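Local structure of putative N-acetylmuramoyl-L-alanine amidase,autolysin cwp6 (Peptoclostridium difficile, 5J72) at residues I192-S195 with T196-L200; Q224-S227 with A228-N232. The protein probably cleaves the N-acetylmuramoyl-L-alanine amide bond of peptidoglycan with a zinc-dependent amidase domain and attaches to the cell wall through CWB2 domains. All coordinates share one frame; numbering follows the deposited sequence.

Contact 1. Residues I192-S195 with T196-L200; sequences IPES and TKAEL
P193 O accepts K197 N at 3.0 Å in an almost straight bond (170° at the hydrogen), a worked example of how a helix is started; P193 itself is the N-cap residue of helix 194-203. The same i to i+4 pattern runs on from A198 N to E194 O at 2.9 Å and from E199 N to S195 O at 3.1 Å.

Apolar contacts line the inner side. I192 has CG1 between its backbone N and carbonyl carbon (chi1 46°), which carries CD1 along the flank of the helix, to L200 CD1 at 3.9 Å. The methyl CG2 of T196 meets I192 CB at 4.1 Å, the two side chains crossing at about a right angle.

Between E194 and K197 the charges do not meet. E194, bent at chi2 (59°), lays OE1 against the aliphatic K197 CD at 3.5 Å, while E194 OE1 and K197 NZ stay 5.4 Å apart.

T196 OG1 bonds L186 O, and E199 OE2 hydrogen-bonds S148 OG and forms a salt bridge with R202. Helix 194-203, part of a CWB2 cell-wall-binding domain, thus lies against strand 184-187 of its parallel sheet, between helices 140-151 and 219-228.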
loop_
_atom_site.group_PDB
_atom_site.type_symbol
_atom_site.label_atom_id
_atom_site.label_comp_id
_atom_site.label_asym_id
_atom_site.label_seq_id
_atom_site.Cartn_x
_atom_site.Cartn_y
_atom_site.Cartn_z
ATOM N N ILE A 192 16.986 -24.910 2.158
ATOM C CA ILE A 192 16.685 -23.646 2.789
ATOM C C ILE A 192 18.012 -23.023 3.011
ATOM O O ILE A 192 18.960 -23.731 3.353
ATOM C CB ILE A 192 15.883 -23.731 4.116
ATOM C CG1 ILE A 192 16.480 -24.845 5.069
ATOM C CG2 ILE A 192 14.433 -24.005 3.790
ATOM C CD1 ILE A 192 15.937 -24.729 6.535
ATOM N N PRO A 193 18.166 -21.705 2.792
ATOM C CA PRO A 193 19.474 -21.093 3.035
ATOM C C PRO A 193 19.743 -20.963 4.543
ATOM O O PRO A 193 18.849 -21.120 5.371
ATOM C CB PRO A 193 19.367 -19.733 2.366
ATOM C CG PRO A 193 17.946 -19.447 2.293
ATOM C CD PRO A 193 17.286 -20.792 2.054
ATOM N N GLU A 194 20.974 -20.635 4.884
ATOM C CA GLU A 194 21.387 -20.520 6.252
ATOM C C GLU A 194 20.568 -19.479 7.028
ATOM O O GLU A 194 20.280 -19.689 8.200
ATOM C CB GLU A 194 22.875 -20.124 6.246
ATOM C CG GLU A 194 23.440 -19.799 7.621
ATOM C CD GLU A 194 23.344 -20.967 8.649
ATOM O OE1 GLU A 194 23.415 -22.151 8.243
ATOM O OE2 GLU A 194 23.212 -20.671 9.863
ATOM N N SER A 195 20.232 -18.346 6.385
ATOM C CA SER A 195 19.445 -17.300 7.009
ATOM C C SER A 195 18.102 -17.947 7.497
ATOM O O SER A 195 17.786 -17.802 8.684
ATOM C CB SER A 195 19.236 -16.157 5.996
ATOM O OG SER A 195 18.533 -16.624 4.853
ATOM N N THR A 196 17.378 -18.678 6.664
ATOM C CA THR A 196 16.105 -19.301 7.094
ATOM C C THR A 196 16.355 -20.405 8.184
ATOM O O THR A 196 15.628 -20.492 9.161
ATOM C CB THR A 196 15.397 -19.957 5.870
ATOM O OG1 THR A 196 15.108 -18.903 4.951
ATOM C CG2 THR A 196 14.089 -20.691 6.265
ATOM N N LYS A 197 17.407 -21.241 7.983
ATOM C CA LYS A 197 17.717 -22.293 8.957
ATOM C C LYS A 197 17.952 -21.665 10.347
ATOM O O LYS A 197 17.425 -22.168 11.319
ATOM C CB LYS A 197 18.983 -23.027 8.445
ATOM C CG LYS A 197 19.732 -23.806 9.526
ATOM C CD LYS A 197 20.982 -24.538 8.899
ATOM C CE LYS A 197 21.769 -25.291 9.969
ATOM N NZ LYS A 197 21.177 -26.643 10.169
ATOM N N ALA A 198 18.720 -20.571 10.443
ATOM C CA ALA A 198 19.027 -19.996 11.747
ATOM C C ALA A 198 17.801 -19.347 12.360
ATOM O O ALA A 198 17.654 -19.380 13.592
ATOM C CB ALA A 198 20.163 -18.945 11.616
ATOM N N GLU A 199 16.917 -18.730 11.534
ATOM C CA GLU A 199 15.758 -18.098 12.152
ATOM C C GLU A 199 14.744 -19.172 12.589
ATOM O O GLU A 199 14.074 -18.985 13.598
ATOM C CB GLU A 199 15.123 -17.073 11.138
ATOM C CG GLU A 199 13.857 -16.362 11.678
ATOM C CD GLU A 199 14.130 -15.493 12.926
ATOM O OE1 GLU A 199 15.330 -15.328 13.327
ATOM O OE2 GLU A 199 13.141 -14.965 13.505
ATOM N N LEU A 200 14.579 -20.281 11.817
ATOM C CA LEU A 200 13.720 -21.363 12.255
ATOM C C LEU A 200 14.263 -21.848 13.640
ATOM O O LEU A 200 13.498 -22.060 14.572
ATOM C CB LEU A 200 13.780 -22.594 11.302
ATOM C CG LEU A 200 13.002 -22.427 9.992
ATOM C CD1 LEU A 200 13.303 -23.571 9.096
ATOM C CD2 LEU A 200 11.503 -22.387 10.323
#

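Contact 2. Residues Q224-S227 with A228-N232; sequences QIKS and AVNVN
The side-chain amide of N230 meets K226 through its oxygen, OD1 lying 4.0 Å from K226 CB, while the amide oxygen of Q224 accepts I192 N outside the two segments. The flat peptide groups do more. The carbonyl of I225 is approached nearly end-on by V229 N at 3.0 Å, with 169° at the hydrogen, and A228 CB sits 3.3 Å from the same I225 O. A228 N divides its hydrogen between Q224 O at 3.1 Å, the donor tilted 33° from the carbonyl plane, and a weak bond to I225 O.

These bonds finish helix 219-228, and V229 is the first residue to leave helical geometry. The chain then turns off the helix and kinks at N230, the centre of an inverse gamma turn in which V231 N bonds V229 O at 2.7 Å. That acceptor also receives the CA-H of K226, with K226 CA 3.2 Å from V229 O. The turn joins the helix to strand 232-236, an outermost strand of the CWB2 domain's parallel sheet.

Side chains brace the kink. K226 sets CG anti to its carbonyl carbon (chi1 -68°) and stays extended beyond, bringing CE alongside V231 O at 3.5 Å. On the buried side I225 CG2 and V231 CG2 meet obliquely at 4.1 Å, both residues also resting on V208.

Backbone polarity therefore dominates, and the carbonyls of a helix C-terminus gather here. K201 NZ bonds A228 O, so its ammonium would be expected to ease the negative potential of this helix end.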
loop_
_atom_site.group_PDB
_atom_site.type_symbol
_atom_site.label_atom_id
_atom_site.label_comp_id
_atom_site.label_asym_id
_atom_site.label_seq_id
_atom_site.Cartn_x
_atom_site.Cartn_y
_atom_site.Cartn_z
ATOM N N GLN A 224 15.647 -30.596 4.879
ATOM C CA GLN A 224 16.561 -29.603 5.465
ATOM C C GLN A 224 15.851 -28.770 6.581
ATOM O O GLN A 224 16.492 -28.339 7.528
ATOM C CB GLN A 224 17.114 -28.639 4.426
ATOM C CG GLN A 224 18.054 -29.322 3.459
ATOM C CD GLN A 224 18.856 -28.296 2.676
ATOM O OE1 GLN A 224 18.882 -27.112 2.975
ATOM N NE2 GLN A 224 19.527 -28.743 1.620
ATOM N N ILE A 225 14.536 -28.582 6.456
ATOM C CA ILE A 225 13.821 -27.844 7.502
ATOM C C ILE A 225 13.863 -28.706 8.769
ATOM O O ILE A 225 14.189 -28.190 9.833
ATOM C CB ILE A 225 12.370 -27.647 7.028
ATOM C CG1 ILE A 225 12.360 -26.541 5.886
ATOM C CG2 ILE A 225 11.451 -27.233 8.224
ATOM C CD1 ILE A 225 10.987 -26.479 5.220
ATOM N N LYS A 226 13.545 -30.008 8.658
ATOM C CA LYS A 226 13.545 -30.841 9.896
ATOM C C LYS A 226 14.953 -30.992 10.472
ATOM O O LYS A 226 15.103 -31.253 11.673
ATOM C CB LYS A 226 12.934 -32.211 9.614
ATOM C CG LYS A 226 11.459 -32.079 9.321
ATOM C CD LYS A 226 10.912 -33.431 8.887
ATOM C CE LYS A 226 9.468 -33.504 9.255
ATOM N NZ LYS A 226 8.729 -34.488 8.431
ATOM N N SER A 227 15.997 -30.834 9.652
ATOM C CA SER A 227 17.344 -30.917 10.212
ATOM C C SER A 227 17.596 -29.712 10.995
ATOM O O SER A 227 18.372 -29.756 11.949
ATOM C CB SER A 227 18.407 -30.981 9.122
ATOM O OG SER A 227 18.382 -32.307 8.641
ATOM N N ALA A 228 16.978 -28.611 10.626
ATOM C CA ALA A 228 17.185 -27.406 11.409
ATOM C C ALA A 228 16.433 -27.506 12.714
ATOM O O ALA A 228 17.025 -27.255 13.766
ATOM C CB ALA A 228 16.709 -26.160 10.628
ATOM N N VAL A 229 15.133 -27.849 12.669
ATOM C CA VAL A 229 14.285 -27.959 13.858
ATOM C C VAL A 229 13.362 -29.104 13.536
ATOM O O VAL A 229 12.732 -29.079 12.467
ATOM C CB VAL A 229 13.491 -26.657 14.146
ATOM C CG1 VAL A 229 12.684 -26.790 15.450
ATOM C CG2 VAL A 229 14.464 -25.470 14.242
ATOM N N ASN A 230 13.278 -30.132 14.435
ATOM C CA ASN A 230 12.487 -31.318 14.126
ATOM C C ASN A 230 11.012 -31.097 14.321
ATOM O O ASN A 230 10.367 -31.731 15.163
ATOM C CB ASN A 230 12.943 -32.494 14.987
ATOM C CG ASN A 230 12.397 -33.790 14.452
ATOM O OD1 ASN A 230 12.218 -33.911 13.212
ATOM N ND2 ASN A 230 12.132 -34.810 15.249
ATOM N N VAL A 231 10.449 -30.195 13.486
ATOM C CA VAL A 231 9.031 -29.876 13.585
ATOM C C VAL A 231 8.107 -30.848 12.827
ATOM O O VAL A 231 8.560 -31.613 11.997
ATOM C CB VAL A 231 8.820 -28.501 12.880
ATOM C CG1 VAL A 231 9.521 -27.366 13.660
ATOM C CG2 VAL A 231 9.342 -28.576 11.413
ATOM N N ASN A 232 6.808 -30.757 13.117
ATOM C CA ASN A 232 5.787 -31.413 12.328
ATOM C C ASN A 232 5.617 -30.557 11.103
ATOM O O ASN A 232 5.466 -29.318 11.246
ATOM C CB ASN A 232 4.498 -31.401 13.048
ATOM C CG ASN A 232 4.571 -32.272 14.261
ATOM O OD1 ASN A 232 3.976 -31.903 15.278
ATOM N ND2 ASN A 232 5.331 -33.366 14.247
#

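Both contacts are local and partly buried, and each lies at one end of a helix beside the same four-stranded parallel sheet: contact 1 begins helix 194-203, whereas contact 2 ends helix 219-228 and leads into edge strand 232-236. Each pairs a buried apolar flank with a more exposed polar side. Contact 1 has a regular run of i to i+4 bonds, contact 2 a divided donor and a gamma turn. Contact 1 comes nearer to an annotated calcium site; contact 2 lies away from all of them. Their centres are 11 Å apart and they meet directly: I192 N probably bonds Q224 OE1, I192 CD1 packs near I225 CA, and K197 CG leans on A228 CB.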